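Local coordinates for protein gamma-glutamyl-gamma-aminobutyraldehyde dehydrogenase (Burkholderia cenocepacia, PDB 4LIH) that probably oxidises aldehydes, such as gamma-glutamyl-gamma-aminobutyraldehyde, to carboxylic acids with NAD(P)+ as the electron acceptor, at residues A183-P188 and G482-L487. Sequence-based numbering, arbitrary orientation.
Sequences AWKFGP and GRDKSL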
loop_
_atom_site.group_PDB
_atom_site.type_symbol
_atom_site.label_atom_id
_atom_site.label_comp_id
_atom_site.label_asym_id
_atom_site.label_seq_id
_atom_site.Cartn_x
_atom_site.Cartn_y
_atom_site.Cartn_z
ATOM N N ALA A 183 -12.343 -6.149 23.115
ATOM C CA ALA A 183 -11.157 -6.561 22.370
ATOM C C ALA A 183 -11.010 -5.807 21.029
ATOM O O ALA A 183 -9.911 -5.530 20.593
ATOM C CB ALA A 183 -11.229 -8.037 22.115
ATOM N N TRP A 184 -12.124 -5.489 20.364
ATOM C CA TRP A 184 -12.062 -4.675 19.111
ATOM C C TRP A 184 -11.429 -3.293 19.359
ATOM O O TRP A 184 -10.805 -2.716 18.465
ATOM C CB TRP A 184 -13.469 -4.469 18.511
ATOM C CG TRP A 184 -13.954 -5.630 17.734
ATOM C CD1 TRP A 184 -13.459 -6.903 17.773
ATOM C CD2 TRP A 184 -15.034 -5.653 16.795
ATOM N NE1 TRP A 184 -14.181 -7.719 16.935
ATOM C CE2 TRP A 184 -15.140 -6.973 16.308
ATOM C CE3 TRP A 184 -15.945 -4.687 16.337
ATOM C CZ2 TRP A 184 -16.115 -7.368 15.366
ATOM C CZ3 TRP A 184 -16.899 -5.069 15.363
ATOM C CH2 TRP A 184 -16.974 -6.405 14.915
ATOM N N LYS A 185 -11.628 -2.761 20.563
ATOM C CA LYS A 185 -10.902 -1.565 21.008
ATOM C C LYS A 185 -9.483 -1.873 21.475
ATOM O O LYS A 185 -8.526 -1.310 20.953
ATOM C CB LYS A 185 -11.627 -0.807 22.122
ATOM C CG LYS A 185 -13.107 -0.490 21.905
ATOM C CD LYS A 185 -13.446 0.124 20.578
ATOM C CE LYS A 185 -14.929 0.431 20.557
ATOM N NZ LYS A 185 -15.396 0.815 19.202
ATOM N N PHE A 186 -9.310 -2.750 22.458
ATOM C CA PHE A 186 -7.979 -2.880 23.071
ATOM C C PHE A 186 -6.953 -3.652 22.225
ATOM O O PHE A 186 -5.751 -3.500 22.424
ATOM C CB PHE A 186 -8.058 -3.408 24.523
ATOM C CG PHE A 186 -8.566 -4.823 24.685
ATOM C CD1 PHE A 186 -7.872 -5.916 24.168
ATOM C CD2 PHE A 186 -9.679 -5.083 25.479
ATOM C CE1 PHE A 186 -8.336 -7.196 24.372
ATOM C CE2 PHE A 186 -10.136 -6.366 25.689
ATOM C CZ PHE A 186 -9.461 -7.431 25.152
ATOM N N GLY A 187 -7.426 -4.536 21.376
ATOM C CA GLY A 187 -6.553 -5.270 20.426
ATOM C C GLY A 187 -5.724 -4.337 19.577
ATOM O O GLY A 187 -4.491 -4.293 19.690
ATOM N N PRO A 188 -6.391 -3.501 18.780
ATOM C CA PRO A 188 -5.557 -2.539 18.019
ATOM C C PRO A 188 -4.878 -1.445 18.868
ATOM O O PRO A 188 -3.742 -1.043 18.583
ATOM C CB PRO A 188 -6.562 -1.905 17.070
ATOM C CG PRO A 188 -7.923 -2.174 17.648
ATOM C CD PRO A 188 -7.796 -3.518 18.324
ATOM N N GLY A 482 -15.253 6.343 11.894
ATOM C CA GLY A 482 -14.073 5.481 12.074
ATOM C C GLY A 482 -14.526 4.046 11.917
ATOM O O GLY A 482 -15.721 3.796 11.724
ATOM N N ARG A 483 -13.554 3.127 11.978
ATOM C CA ARG A 483 -13.785 1.745 11.775
ATOM C C ARG A 483 -13.069 0.898 12.867
ATOM O O ARG A 483 -11.942 1.157 13.285
ATOM C CB ARG A 483 -13.315 1.345 10.387
ATOM C CG ARG A 483 -13.928 2.141 9.228
ATOM C CD ARG A 483 -15.345 1.688 9.098
ATOM N NE ARG A 483 -16.090 2.260 8.003
ATOM C CZ ARG A 483 -16.820 3.355 8.074
ATOM N NH1 ARG A 483 -16.885 4.062 9.183
ATOM N NH2 ARG A 483 -17.511 3.712 7.021
ATOM N N ASP A 484 -13.723 -0.175 13.257
ATOM C CA ASP A 484 -13.142 -1.289 13.955
ATOM C C ASP A 484 -12.774 -2.432 13.003
ATOM O O ASP A 484 -13.283 -2.492 11.859
ATOM C CB ASP A 484 -14.116 -1.759 15.049
ATOM C CG ASP A 484 -14.190 -0.809 16.279
ATOM O OD1 ASP A 484 -13.433 0.173 16.443
ATOM O OD2 ASP A 484 -15.076 -1.073 17.144
ATOM N N LYS A 485 -11.854 -3.312 13.462
ATOM C CA LYS A 485 -11.253 -4.338 12.620
ATOM C C LYS A 485 -10.409 -3.712 11.471
ATOM O O LYS A 485 -10.559 -2.515 11.143
ATOM C CB LYS A 485 -12.306 -5.312 12.051
ATOM C CG LYS A 485 -13.315 -5.872 13.062
ATOM C CD LYS A 485 -13.979 -7.168 12.564
ATOM C CE LYS A 485 -14.835 -6.972 11.336
ATOM N NZ LYS A 485 -15.365 -8.267 10.873
ATOM N N SER A 486 -9.533 -4.520 10.888
ATOM C CA SER A 486 -8.670 -4.192 9.758
ATOM C C SER A 486 -7.596 -3.251 10.218
ATOM O O SER A 486 -7.655 -2.729 11.345
ATOM C CB SER A 486 -9.444 -3.530 8.614
ATOM O OG SER A 486 -9.596 -2.142 8.805
ATOM N N LEU A 487 -6.628 -3.030 9.346
ATOM C CA LEU A 487 -5.511 -2.134 9.656
ATOM C C LEU A 487 -5.997 -0.715 9.875
ATOM O O LEU A 487 -5.369 0.032 10.608
ATOM C CB LEU A 487 -4.443 -2.142 8.569
ATOM C CG LEU A 487 -3.732 -3.485 8.408
ATOM C CD1 LEU A 487 -2.839 -3.355 7.178
ATOM C CD2 LEU A 487 -2.925 -3.808 9.625
HETATM O O HOH W 1 -10.920 -4.064 15.948
HETATM O O HOH W 2 -11.161 -0.209 17.459
#
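The backbone oxygen of Trp-184 accepts from two waters, an example of how water can join a helix carbonyl to a loop: they link residues 183-188 to 482-487, between which no direct backbone hydrogen bond forms. One water, 2.9 Å from Trp-184 O, receives the amide of Lys-485 (water oxygen to Lys-485 N 2.8 Å); the other donates to both Trp-184 O and Asp-484 OD1. Asp-484 OD2 turns its syn lone pair to Lys-185 NZ, 2.8 Å away, in a buried salt bridge. The first side-chain bond of Lys-185 points away from the loop, and a bend at chi2 (-49°) helps bring its ammonium to Asp-484, while Thr-250 OG1 also bonds NZ. With each oxygen engaged, rotation of the carboxylate should be restricted.

Apolar contact lies beside these bonds. Lys-485 lays CG over one face of the Trp-184 indole, 3.9 Å from the centroid of the six-membered ring, a CH-pi contact; Lys-485 CD reaches Trp-184 CZ2 at 3.5 Å. Its ammonium continues to the carbonyl of Asp-468. Asp-484 CB meets Trp-184 CE3 at 3.7 Å, the carboxylate plane nearly perpendicular to the ring. The Asp-484 side chain comes within about 4 Å of that of Glu-274, a predicted active-site residue, and a MES molecule near Trp-184, probably from the crystallisation liquor, is consistent with a pocket there.

Helix 178-191 is thus joined to the loop between strands 457-460 and 494-502, while helix 121-142 packs against Trp-184 through Cys-135.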